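Local structure of YcaO (Methanopyrus kandleri, 6CIB) at residues 10-14 with 150-156; 19-24 with 72-77; 5-9 with 65-70. The protein binds ADP and magnesium and probably uses ATP to install thioamides in the backbone of peptides. Residues are numbered along the deposited sequence.

Interaction 1 of 3, residues 10-14 with 150-156; sequences GFRAF and AGRLREE. With ADP (adenosine-5'-diphosphate), chain G.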
loop_
_atom_site.group_PDB
_atom_site.type_symbol
_atom_site.label_atom_id
_atom_site.label_comp_id
_atom_site.label_asym_id
_atom_site.label_seq_id
_atom_site.Cartn_x
_atom_site.Cartn_y
_atom_site.Cartn_z
ATOM N N GLY A 10 7.858 6.982 -5.174
ATOM C CA GLY A 10 8.463 6.186 -4.103
ATOM C C GLY A 10 9.976 6.383 -4.102
ATOM O O GLY A 10 10.506 7.108 -4.952
ATOM N N PHE A 11 10.662 5.734 -3.159
ATOM C CA PHE A 11 12.115 5.871 -2.981
ATOM C C PHE A 11 12.853 4.757 -3.713
ATOM O O PHE A 11 12.772 3.584 -3.339
ATOM C CB PHE A 11 12.479 5.889 -1.492
ATOM C CG PHE A 11 11.761 6.947 -0.706
ATOM C CD1 PHE A 11 12.221 8.273 -0.702
ATOM C CD2 PHE A 11 10.619 6.627 0.033
ATOM C CE1 PHE A 11 11.549 9.252 0.021
ATOM C CE2 PHE A 11 9.950 7.596 0.759
ATOM C CZ PHE A 11 10.414 8.908 0.759
ATOM N N ARG A 12 13.567 5.141 -4.767
ATOM C CA ARG A 12 14.118 4.188 -5.727
ATOM C C ARG A 12 15.602 4.408 -6.011
ATOM O O ARG A 12 16.074 5.544 -6.076
ATOM C CB ARG A 12 13.313 4.222 -7.039
ATOM C CG ARG A 12 11.806 3.982 -6.908
ATOM C CD ARG A 12 11.487 2.579 -6.386
ATOM N NE ARG A 12 10.065 2.415 -6.070
ATOM C CZ ARG A 12 9.509 1.289 -5.623
ATOM N NH1 ARG A 12 10.235 0.187 -5.447
ATOM N NH2 ARG A 12 8.209 1.260 -5.358
ATOM N N ALA A 13 16.317 3.301 -6.182
ATOM C CA ALA A 13 17.757 3.302 -6.446
ATOM C C ALA A 13 18.076 3.394 -7.942
ATOM O O ALA A 13 19.243 3.521 -8.328
ATOM C CB ALA A 13 18.395 2.059 -5.834
ATOM N N PHE A 14 17.031 3.336 -8.772
ATOM C CA PHE A 14 17.144 3.401 -10.228
ATOM C C PHE A 14 16.084 4.345 -10.786
ATOM O O PHE A 14 15.006 4.517 -10.187
ATOM C CB PHE A 14 16.990 1.998 -10.849
ATOM C CG PHE A 14 18.018 1.009 -10.369
ATOM C CD1 PHE A 14 17.798 0.254 -9.214
ATOM C CD2 PHE A 14 19.224 0.846 -11.062
ATOM C CE1 PHE A 14 18.761 -0.642 -8.744
ATOM C CE2 PHE A 14 20.186 -0.057 -10.605
ATOM C CZ PHE A 14 19.955 -0.799 -9.445
ATOM N N ALA A 150 7.289 -5.235 -4.100
ATOM C CA ALA A 150 8.445 -5.584 -4.910
ATOM C C ALA A 150 9.329 -4.347 -5.072
ATOM O O ALA A 150 8.871 -3.216 -4.880
ATOM C CB ALA A 150 7.992 -6.104 -6.264
ATOM N N GLY A 151 10.603 -4.573 -5.389
ATOM C CA GLY A 151 11.526 -3.501 -5.751
ATOM C C GLY A 151 12.718 -4.019 -6.531
ATOM O O GLY A 151 12.846 -5.223 -6.755
ATOM N N ARG A 152 13.595 -3.111 -6.952
ATOM C CA ARG A 152 14.874 -3.511 -7.537
ATOM C C ARG A 152 15.815 -4.019 -6.444
ATOM O O ARG A 152 16.673 -4.864 -6.702
ATOM C CB ARG A 152 15.519 -2.352 -8.289
ATOM C CG ARG A 152 14.819 -1.924 -9.571
ATOM C CD ARG A 152 15.015 -2.882 -10.735
ATOM N NE ARG A 152 16.417 -3.070 -11.119
ATOM C CZ ARG A 152 17.092 -2.312 -11.982
ATOM N NH1 ARG A 152 16.530 -1.266 -12.578
ATOM N NH2 ARG A 152 18.356 -2.606 -12.250
ATOM N N LEU A 153 15.636 -3.497 -5.228
ATOM C CA LEU A 153 16.392 -3.922 -4.059
ATOM C C LEU A 153 15.437 -4.234 -2.936
ATOM O O LEU A 153 14.326 -3.696 -2.891
ATOM C CB LEU A 153 17.386 -2.839 -3.612
ATOM C CG LEU A 153 18.453 -2.331 -4.604
ATOM C CD1 LEU A 153 19.212 -1.180 -3.977
ATOM C CD2 LEU A 153 19.438 -3.418 -5.023
ATOM N N ARG A 154 15.878 -5.088 -2.017
ATOM C CA ARG A 154 15.055 -5.469 -0.880
ATOM C C ARG A 154 14.664 -4.250 -0.032
ATOM O O ARG A 154 13.527 -4.180 0.439
ATOM C CB ARG A 154 15.697 -6.632 -0.087
ATOM C CG ARG A 154 16.566 -6.297 1.112
ATOM C CD ARG A 154 15.814 -6.573 2.406
ATOM N NE ARG A 154 16.687 -6.560 3.581
ATOM C CZ ARG A 154 16.596 -5.719 4.613
ATOM N NH1 ARG A 154 15.656 -4.789 4.678
ATOM N NH2 ARG A 154 17.460 -5.820 5.609
ATOM N N GLU A 155 15.573 -3.271 0.091
ATOM C CA GLU A 155 15.305 -2.025 0.833
ATOM C C GLU A 155 14.136 -1.236 0.242
ATOM O O GLU A 155 13.298 -0.742 0.995
ATOM C CB GLU A 155 16.539 -1.125 0.926
ATOM C CG GLU A 155 17.607 -1.616 1.901
ATOM C CD GLU A 155 18.581 -2.601 1.276
ATOM O OE1 GLU A 155 18.371 -3.048 0.119
ATOM O OE2 GLU A 155 19.577 -2.932 1.946
ATOM N N GLU A 156 14.089 -1.140 -1.091
ATOM C CA GLU A 156 12.968 -0.502 -1.808
ATOM C C GLU A 156 11.637 -1.125 -1.414
ATOM O O GLU A 156 10.688 -0.416 -1.097
ATOM C CB GLU A 156 13.133 -0.665 -3.319
ATOM C CG GLU A 156 14.085 0.297 -3.998
ATOM C CD GLU A 156 14.013 0.192 -5.506
ATOM O OE1 GLU A 156 14.782 0.897 -6.184
ATOM O OE2 GLU A 156 13.177 -0.596 -6.024
HETATM P PB ADP G . 1.635 0.746 -4.475
HETATM O O1B ADP G . 2.794 -0.009 -3.859
HETATM O O2B ADP G . 0.985 1.759 -3.554
HETATM O O3B ADP G . 0.647 -0.106 -5.237
HETATM P PA ADP G . 2.776 1.495 -7.037
HETATM O O1A ADP G . 3.710 2.640 -7.320
HETATM O O2A ADP G . 1.540 1.400 -7.891
HETATM O O3A ADP G . 2.368 1.736 -5.514
HETATM O "O5'" ADP G . 3.626 0.133 -7.109
HETATM C "C5'" ADP G . 3.116 -1.183 -7.390
HETATM C "C4'" ADP G . 4.232 -2.218 -7.156
HETATM O "O4'" ADP G . 5.352 -1.933 -8.009
HETATM C "C3'" ADP G . 4.806 -2.191 -5.736
HETATM O "O3'" ADP G . 5.284 -3.502 -5.377
HETATM C "C2'" ADP G . 5.987 -1.244 -5.848
HETATM O "O2'" ADP G . 6.954 -1.448 -4.821
HETATM C "C1'" ADP G . 6.515 -1.569 -7.242
HETATM N N9 ADP G . 7.178 -0.424 -7.904
HETATM C C8 ADP G . 6.583 0.735 -8.243
HETATM N N7 ADP G . 7.466 1.576 -8.829
HETATM C C5 ADP G . 8.645 0.948 -8.892
HETATM C C6 ADP G . 9.993 1.284 -9.406
HETATM N N6 ADP G . 10.226 2.487 -9.983
HETATM N N1 ADP G . 10.965 0.349 -9.270
HETATM C C2 ADP G . 10.738 -0.857 -8.695
HETATM N N3 ADP G . 9.530 -1.227 -8.212
HETATM C C4 ADP G . 8.460 -0.378 -8.284
HETATM O O HOH W 1 10.905 2.230 -1.838
#

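Interaction 2 of 3, residues 19-24 with 72-77; sequences TLRWIR and RVSAAM. With ADP (adenosine-5'-diphosphate), chain G.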
loop_
_atom_site.group_PDB
_atom_site.type_symbol
_atom_site.label_atom_id
_atom_site.label_comp_id
_atom_site.label_asym_id
_atom_site.label_seq_id
_atom_site.Cartn_x
_atom_site.Cartn_y
_atom_site.Cartn_z
ATOM N N THR A 19 14.602 0.825 -15.000
ATOM C CA THR A 19 13.833 -0.300 -14.478
ATOM C C THR A 19 12.913 -0.911 -15.533
ATOM O O THR A 19 12.811 -2.131 -15.609
ATOM C CB THR A 19 13.078 0.104 -13.191
ATOM O OG1 THR A 19 14.045 0.527 -12.231
ATOM C CG2 THR A 19 12.272 -1.070 -12.596
ATOM N N LEU A 20 12.279 -0.075 -16.355
ATOM C CA LEU A 20 11.431 -0.577 -17.439
ATOM C C LEU A 20 12.245 -1.393 -18.447
ATOM O O LEU A 20 11.815 -2.475 -18.873
ATOM C CB LEU A 20 10.652 0.551 -18.139
ATOM C CG LEU A 20 9.554 0.149 -19.147
ATOM C CD1 LEU A 20 8.607 -0.937 -18.626
ATOM C CD2 LEU A 20 8.761 1.359 -19.603
ATOM N N ARG A 21 13.423 -0.880 -18.798
ATOM C CA ARG A 21 14.326 -1.553 -19.733
ATOM C C ARG A 21 14.709 -2.928 -19.183
ATOM O O ARG A 21 14.702 -3.917 -19.915
ATOM C CB ARG A 21 15.555 -0.666 -19.997
ATOM C CG ARG A 21 16.554 -1.194 -21.014
ATOM C CD ARG A 21 17.479 -0.098 -21.550
ATOM N NE ARG A 21 18.071 0.726 -20.496
ATOM C CZ ARG A 21 17.956 2.053 -20.392
ATOM N NH1 ARG A 21 17.283 2.764 -21.289
ATOM N NH2 ARG A 21 18.540 2.677 -19.380
ATOM N N TRP A 22 14.992 -2.964 -17.881
ATOM C CA TRP A 22 15.330 -4.166 -17.123
ATOM C C TRP A 22 14.160 -5.171 -17.040
ATOM O O TRP A 22 14.364 -6.373 -17.248
ATOM C CB TRP A 22 15.822 -3.722 -15.740
ATOM C CG TRP A 22 16.148 -4.784 -14.725
ATOM C CD1 TRP A 22 17.351 -5.418 -14.548
ATOM C CD2 TRP A 22 15.282 -5.276 -13.696
ATOM N NE1 TRP A 22 17.274 -6.295 -13.488
ATOM C CE2 TRP A 22 16.020 -6.226 -12.945
ATOM C CE3 TRP A 22 13.947 -5.016 -13.339
ATOM C CZ2 TRP A 22 15.467 -6.920 -11.861
ATOM C CZ3 TRP A 22 13.392 -5.712 -12.255
ATOM C CH2 TRP A 22 14.154 -6.651 -11.534
ATOM N N ILE A 23 12.947 -4.680 -16.753
ATOM C CA ILE A 23 11.717 -5.510 -16.751
ATOM C C ILE A 23 11.521 -6.186 -18.116
ATOM O O ILE A 23 11.229 -7.387 -18.188
ATOM C CB ILE A 23 10.451 -4.686 -16.343
ATOM C CG1 ILE A 23 10.460 -4.376 -14.833
ATOM C CG2 ILE A 23 9.155 -5.399 -16.737
ATOM C CD1 ILE A 23 9.555 -3.221 -14.413
ATOM N N ARG A 24 11.700 -5.408 -19.181
ATOM C CA ARG A 24 11.522 -5.886 -20.549
ATOM C C ARG A 24 12.568 -6.917 -20.969
ATOM O O ARG A 24 12.227 -7.939 -21.574
ATOM C CB ARG A 24 11.488 -4.716 -21.521
ATOM C CG ARG A 24 10.111 -4.099 -21.615
ATOM C CD ARG A 24 10.168 -2.692 -22.156
ATOM N NE ARG A 24 8.831 -2.109 -22.205
ATOM C CZ ARG A 24 8.554 -0.852 -22.541
ATOM N NH1 ARG A 24 9.525 0.001 -22.856
ATOM N NH2 ARG A 24 7.289 -0.442 -22.541
ATOM N N ARG A 72 3.982 1.978 -16.290
ATOM C CA ARG A 72 4.288 0.677 -16.883
ATOM C C ARG A 72 5.194 -0.177 -15.984
ATOM O O ARG A 72 5.042 -1.394 -15.932
ATOM C CB ARG A 72 4.838 0.833 -18.315
ATOM C CG ARG A 72 3.723 1.189 -19.284
ATOM C CD ARG A 72 4.143 1.378 -20.728
ATOM N NE ARG A 72 2.955 1.646 -21.533
ATOM C CZ ARG A 72 2.942 2.246 -22.724
ATOM N NH1 ARG A 72 4.061 2.672 -23.295
ATOM N NH2 ARG A 72 1.784 2.428 -23.345
ATOM N N VAL A 73 6.114 0.471 -15.274
ATOM C CA VAL A 73 6.918 -0.181 -14.231
ATOM C C VAL A 73 6.015 -0.632 -13.078
ATOM O O VAL A 73 6.074 -1.788 -12.653
ATOM C CB VAL A 73 8.040 0.747 -13.703
ATOM C CG1 VAL A 73 8.740 0.126 -12.494
ATOM C CG2 VAL A 73 9.057 1.044 -14.802
ATOM N N SER A 74 5.181 0.288 -12.597
ATOM C CA SER A 74 4.233 0.030 -11.504
ATOM C C SER A 74 3.322 -1.168 -11.818
ATOM O O SER A 74 3.157 -2.058 -10.979
ATOM C CB SER A 74 3.410 1.302 -11.246
ATOM O OG SER A 74 2.283 1.055 -10.445
ATOM N N ALA A 75 2.746 -1.191 -13.025
ATOM C CA ALA A 75 1.874 -2.299 -13.439
ATOM C C ALA A 75 2.625 -3.630 -13.492
ATOM O O ALA A 75 2.118 -4.637 -12.992
ATOM C CB ALA A 75 1.189 -2.006 -14.769
ATOM N N ALA A 76 3.824 -3.624 -14.079
ATOM C CA ALA A 76 4.669 -4.817 -14.161
ATOM C C ALA A 76 5.033 -5.397 -12.787
ATOM O O ALA A 76 4.894 -6.604 -12.560
ATOM C CB ALA A 76 5.931 -4.528 -14.969
HETATM N N MSE A 77 5.491 -4.537 -11.881
HETATM C CA MSE A 77 5.960 -4.972 -10.567
HETATM C C MSE A 77 4.820 -5.399 -9.664
HETATM O O MSE A 77 5.003 -6.266 -8.813
HETATM C CB MSE A 77 6.862 -3.895 -9.966
HETATM C CG MSE A 77 8.111 -3.618 -10.808
HETATM SE SE MSE A 77 9.316 -5.183 -10.783
HETATM C CE MSE A 77 10.215 -4.645 -9.110
HETATM P PB ADP G . 1.635 0.746 -4.475
HETATM O O1B ADP G . 2.794 -0.009 -3.859
HETATM O O2B ADP G . 0.985 1.759 -3.554
HETATM O O3B ADP G . 0.647 -0.106 -5.237
HETATM P PA ADP G . 2.776 1.495 -7.037
HETATM O O1A ADP G . 3.710 2.640 -7.320
HETATM O O2A ADP G . 1.540 1.400 -7.891
HETATM O O3A ADP G . 2.368 1.736 -5.514
HETATM O "O5'" ADP G . 3.626 0.133 -7.109
HETATM C "C5'" ADP G . 3.116 -1.183 -7.390
HETATM C "C4'" ADP G . 4.232 -2.218 -7.156
HETATM O "O4'" ADP G . 5.352 -1.933 -8.009
HETATM C "C3'" ADP G . 4.806 -2.191 -5.736
HETATM O "O3'" ADP G . 5.284 -3.502 -5.377
HETATM C "C2'" ADP G . 5.987 -1.244 -5.848
HETATM O "O2'" ADP G . 6.954 -1.448 -4.821
HETATM C "C1'" ADP G . 6.515 -1.569 -7.242
HETATM N N9 ADP G . 7.178 -0.424 -7.904
HETATM C C8 ADP G . 6.583 0.735 -8.243
HETATM N N7 ADP G . 7.466 1.576 -8.829
HETATM C C5 ADP G . 8.645 0.948 -8.892
HETATM C C6 ADP G . 9.993 1.284 -9.406
HETATM N N6 ADP G . 10.226 2.487 -9.983
HETATM N N1 ADP G . 10.965 0.349 -9.270
HETATM C C2 ADP G . 10.738 -0.857 -8.695
HETATM N N3 ADP G . 9.530 -1.227 -8.212
HETATM C C4 ADP G . 8.460 -0.378 -8.284
#

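Interaction 3 of 3, residues 5-9 with 65-70; sequences VYDVE and GTTRIQ. With OXM (oxamic acid), chain I; ADP (adenosine-5'-diphosphate), chain G.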
loop_
_atom_site.group_PDB
_atom_site.type_symbol
_atom_site.label_atom_id
_atom_site.label_comp_id
_atom_site.label_asym_id
_atom_site.label_seq_id
_atom_site.Cartn_x
_atom_site.Cartn_y
_atom_site.Cartn_z
ATOM N N VAL A 5 18.047 7.863 -6.055
ATOM C CA VAL A 5 18.189 8.714 -7.244
ATOM C C VAL A 5 16.821 9.177 -7.749
ATOM O O VAL A 5 16.728 10.012 -8.639
ATOM C CB VAL A 5 18.993 8.022 -8.384
ATOM C CG1 VAL A 5 20.390 7.621 -7.908
ATOM C CG2 VAL A 5 18.245 6.815 -8.951
ATOM N N TYR A 6 15.761 8.618 -7.170
ATOM C CA TYR A 6 14.395 8.903 -7.607
ATOM C C TYR A 6 13.446 8.881 -6.423
ATOM O O TYR A 6 13.411 7.910 -5.654
ATOM C CB TYR A 6 13.977 7.906 -8.700
ATOM C CG TYR A 6 12.648 8.197 -9.351
ATOM C CD1 TYR A 6 12.543 9.099 -10.411
ATOM C CD2 TYR A 6 11.485 7.554 -8.907
ATOM C CE1 TYR A 6 11.312 9.354 -11.012
ATOM C CE2 TYR A 6 10.258 7.796 -9.501
ATOM C CZ TYR A 6 10.176 8.691 -10.550
ATOM O OH TYR A 6 8.950 8.918 -11.125
ATOM N N ASP A 7 12.689 9.962 -6.264
ATOM C CA ASP A 7 11.776 10.077 -5.130
ATOM C C ASP A 7 10.472 10.797 -5.466
ATOM O O ASP A 7 10.022 11.666 -4.722
ATOM C CB ASP A 7 12.490 10.685 -3.907
ATOM C CG ASP A 7 12.860 12.153 -4.092
ATOM O OD1 ASP A 7 12.906 12.662 -5.239
ATOM O OD2 ASP A 7 13.095 12.803 -3.055
ATOM N N VAL A 8 9.856 10.407 -6.580
ATOM C CA VAL A 8 8.581 10.979 -6.998
ATOM C C VAL A 8 7.432 10.141 -6.370
ATOM O O VAL A 8 6.872 10.540 -5.340
ATOM C CB VAL A 8 8.515 11.151 -8.540
ATOM C CG1 VAL A 8 7.221 11.817 -8.975
ATOM C CG2 VAL A 8 9.703 11.975 -9.038
ATOM N N GLU A 9 7.133 8.975 -6.948
ATOM C CA GLU A 9 6.087 8.076 -6.439
ATOM C C GLU A 9 6.547 7.214 -5.269
ATOM O O GLU A 9 5.721 6.743 -4.497
ATOM C CB GLU A 9 5.568 7.146 -7.548
ATOM C CG GLU A 9 4.843 7.846 -8.680
ATOM C CD GLU A 9 5.776 8.401 -9.736
ATOM O OE1 GLU A 9 7.015 8.257 -9.609
ATOM O OE2 GLU A 9 5.264 8.981 -10.705
ATOM N N GLY A 65 1.343 6.202 -12.368
ATOM C CA GLY A 65 2.514 7.048 -12.124
ATOM C C GLY A 65 2.308 8.427 -12.719
ATOM O O GLY A 65 1.298 8.683 -13.383
ATOM N N THR A 66 3.267 9.324 -12.494
ATOM C CA THR A 66 3.210 10.642 -13.123
ATOM C C THR A 66 3.614 10.584 -14.596
ATOM O O THR A 66 3.277 11.493 -15.365
ATOM C CB THR A 66 4.085 11.674 -12.396
ATOM O OG1 THR A 66 5.439 11.212 -12.380
ATOM C CG2 THR A 66 3.598 11.874 -10.960
ATOM N N THR A 67 4.340 9.528 -14.974
ATOM C CA THR A 67 4.800 9.312 -16.343
ATOM C C THR A 67 4.338 7.938 -16.822
ATOM O O THR A 67 4.071 7.045 -16.008
ATOM C CB THR A 67 6.342 9.349 -16.458
ATOM O OG1 THR A 67 6.895 8.340 -15.607
ATOM C CG2 THR A 67 6.923 10.730 -16.080
ATOM N N ARG A 68 4.268 7.773 -18.144
ATOM C CA ARG A 68 3.846 6.511 -18.760
ATOM C C ARG A 68 4.843 5.411 -18.424
ATOM O O ARG A 68 4.450 4.261 -18.193
ATOM C CB ARG A 68 3.684 6.679 -20.283
ATOM C CG ARG A 68 3.201 5.435 -21.050
ATOM C CD ARG A 68 1.802 4.959 -20.636
ATOM N NE ARG A 68 0.783 5.991 -20.820
ATOM C CZ ARG A 68 -0.467 5.926 -20.362
ATOM N NH1 ARG A 68 -0.890 4.865 -19.674
ATOM N NH2 ARG A 68 -1.301 6.937 -20.589
ATOM N N ILE A 69 6.129 5.772 -18.386
ATOM C CA ILE A 69 7.182 4.840 -17.990
ATOM C C ILE A 69 6.917 4.312 -16.569
ATOM O O ILE A 69 6.873 3.088 -16.367
ATOM C CB ILE A 69 8.622 5.431 -18.145
ATOM C CG1 ILE A 69 9.037 5.490 -19.629
ATOM C CG2 ILE A 69 9.633 4.567 -17.395
ATOM C CD1 ILE A 69 10.292 6.322 -19.918
ATOM N N GLN A 70 6.713 5.209 -15.604
ATOM C CA GLN A 70 6.482 4.779 -14.205
ATOM C C GLN A 70 5.206 3.944 -14.052
ATOM O O GLN A 70 5.195 2.971 -13.306
ATOM C CB GLN A 70 6.491 5.963 -13.214
ATOM C CG GLN A 70 6.157 5.616 -11.747
ATOM C CD GLN A 70 7.046 4.534 -11.121
ATOM O OE1 GLN A 70 8.154 4.257 -11.590
ATOM N NE2 GLN A 70 6.555 3.922 -10.036
HETATM C C1 OXM I . 0.993 9.727 -23.959
HETATM N N1 OXM I . -0.001 10.364 -24.569
HETATM O O1 OXM I . 2.163 9.825 -24.334
HETATM C C2 OXM I . 0.668 8.888 -22.805
HETATM O O2 OXM I . 1.500 8.039 -22.416
HETATM O O3 OXM I . -0.439 9.042 -22.236
HETATM P PB ADP G . 1.635 0.746 -4.475
HETATM O O1B ADP G . 2.794 -0.009 -3.859
HETATM O O2B ADP G . 0.985 1.759 -3.554
HETATM O O3B ADP G . 0.647 -0.106 -5.237
HETATM P PA ADP G . 2.776 1.495 -7.037
HETATM O O1A ADP G . 3.710 2.640 -7.320
HETATM O O2A ADP G . 1.540 1.400 -7.891
HETATM O O3A ADP G . 2.368 1.736 -5.514
HETATM O "O5'" ADP G . 3.626 0.133 -7.109
HETATM C "C5'" ADP G . 3.116 -1.183 -7.390
HETATM C "C4'" ADP G . 4.232 -2.218 -7.156
HETATM O "O4'" ADP G . 5.352 -1.933 -8.009
HETATM C "C3'" ADP G . 4.806 -2.191 -5.736
HETATM O "O3'" ADP G . 5.284 -3.502 -5.377
HETATM C "C2'" ADP G . 5.987 -1.244 -5.848
HETATM O "O2'" ADP G . 6.954 -1.448 -4.821
HETATM C "C1'" ADP G . 6.515 -1.569 -7.242
HETATM N N9 ADP G . 7.178 -0.424 -7.904
HETATM C C8 ADP G . 6.583 0.735 -8.243
HETATM N N7 ADP G . 7.466 1.576 -8.829
HETATM C C5 ADP G . 8.645 0.948 -8.892
HETATM C C6 ADP G . 9.993 1.284 -9.406
HETATM N N6 ADP G . 10.226 2.487 -9.983
HETATM N N1 ADP G . 10.965 0.349 -9.270
HETATM C C2 ADP G . 10.738 -0.857 -8.695
HETATM N N3 ADP G . 9.530 -1.227 -8.212
HETATM C C4 ADP G . 8.460 -0.378 -8.284
HETATM O O HOH W 2 8.795 8.848 -13.826
#

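Interaction 1 of 3, residues 10-14 with 150-156
One carboxylate, that of Glu156, gathers three nitrogen donors from the two segments. OE1 accepts the backbone amide of the loop at Ala13 N, 2.9 Å away and nearly straight at 172°. OE2 accepts Arg12 NH1 at 3.1 Å in a salt bridge, and also Arg152 N at 2.7 Å within its own segment. Glu156 lies in the first turn of helix 154-177, which Leu153 precedes as N-cap. Water 1 adds a second link, donating to Phe11 O and Glu156 O at 2.8 Å each.

Beside this polar centre is a stack. The guanidinium of Arg152 lies flat on the Phe14 ring, with planes at 16° and centres 3.7 Å apart. Arg152 CZ is 3.7 Å from the Phe14 ring centroid, over the face, which makes a cation-pi contact. Arg152 NH1 also hydrogen-bonds Thr19. Ala13 CB packs on Leu153 CD1 at 3.8 Å. The Phe11 ring packs instead on Ile159 and Leu163, further along helix 154-177, and on Leu316 of helix 313-325.

The contact forms part of the ADP pocket. Arg12 NH2 donates to ADP O2' at 3.0 Å. Ala150 N donates to ADP O3' at 2.9 Å, and ADP O2' donates to Ala150 O at 2.6 Å. ADP N3 lies over one face of the Arg12 guanidinium. Gly151 has no side chain; a CB there would clash with Glu156 CB.

Arg12 thus carries Glu156 on one nitrogen and the ribose on another. The salt bridge is consistent with holding Arg12 in place for the nucleotide, while the ribose O2' is bonded by both segments, Arg12 from one and Ala150 from the other.

Interaction 2 of 3, residues 19-24 with 72-77
Apolar packing makes up most of this helix-helix contact. The axes of helix segments 19-24 and 72-77 come within 9.8 Å and run at 42° to each other. Leu20 and Val73 have the nearest CA atoms, at 5.6 Å. Leu20 CB meets Val73 CG2 at 3.7 Å. Ile23 points toward the other helix and touches three residues: its CD1 is 3.9 Å from both Val73 CG1 and Met77 CG, and its CG2 is 3.8 Å from Ala76 CB. Thr19 CG2 adds a contact with Val73 CG1 at 3.7 Å. Met77 is a selenomethionine, and its SE lies at the edge of the Trp22 ring, 4.4 Å from CZ3.

No hydrogen bond crosses between the segments. Polar ends find partners elsewhere: Thr19 OG1 bonds Arg152, and Arg72 NH2 bonds Ser39. At the exposed margin two like charges come close, with Arg24 NH2 4.5 Å from Arg72 NH1.

Ligand contacts form a third group. Ser74 points its CB away from helix 16-25, and its OG donates to ADP O2A at 2.7 Å. Val73 CG1 lies 3.5 Å from ADP C6, Met77 CB 3.2 Å from ADP O4', and Thr19 CG2 3.8 Å from ADP N1. The packed interface therefore lines part of the nucleotide pocket, with both helices contributing.

Around it, the short helix 28-31 touches both partners, through Leu28 on Trp22 and Ile23 and through Glu29 on Ala76. Strand 45-54 meets helix 68-85 at Arg72 and Ala75.

Interaction 3 of 3, residues 5-9 with 65-70
This is a polar contact between the N-terminal loop and the capped start of helix 68-85, beside the ADP pocket. Two motifs frame it. Val5 and Tyr6 both face Arg12 in a classic beta bulge. Thr67 is the N-cap of the helix, and its OG1 accepts Gln70 N at 3.1 Å in a capping bond.

Glu9 is the link between the two sides. Its OE2 accepts both Thr66 N at 2.7 Å and Thr66 OG1 at 2.8 Å. Its other oxygen, OE1, takes the hydroxyl of Tyr6 OH at 2.5 Å within the loop. The carboxylate is thus held on both oxygens. Its carbon, Glu9 CD, packs 3.5 Å from Gln70 CG. Water 2 extends the network, lying 2.7 Å from both Tyr6 OH, to which it donates, and Thr67 OG1. Val8 CG1 touches Thr66 OG1 at 3.9 Å. Helix 241-260 borders this side through Leu246, which meets Val8 and Thr66, and Leu250, which meets Glu9.

Two ligands flank the helix start. Arg68 binds oxamic acid with two donors: NE to OXM O2 at 2.7 Å and NH2 to OXM O3 at 2.8 Å. Arg68 also forms a salt bridge with Glu48. Gln70 reads the adenine instead, since one amide can both give and accept along that edge of the base. Gln70 NE2 donates to ADP N7 at 2.8 Å, and ADP N6 donates to Gln70 OE1 at 3.2 Å.

In the fold
The chain starts with the loop that supplies 5-9 and 10-14, then enters helix 16-25 with 19-24. After helix 28-31 and strands 34-42, 45-54 and 57-64 it reaches 65-70, where interaction 3 closes the first loop. A few residues on, along the same helix 68-85, 72-77 closes interaction 2, which crosses interaction 3. Much later, at the start of helix 154-177, 150-156 closes interaction 1. That long loop encloses interaction 2 and crosses interaction 3. Backbone hydrogen bonds of Arg12 with Val5 and Tyr6 join interactions 1 and 3. Together the contacts tie the N-terminal loop and three helices around ADP, which all three touch.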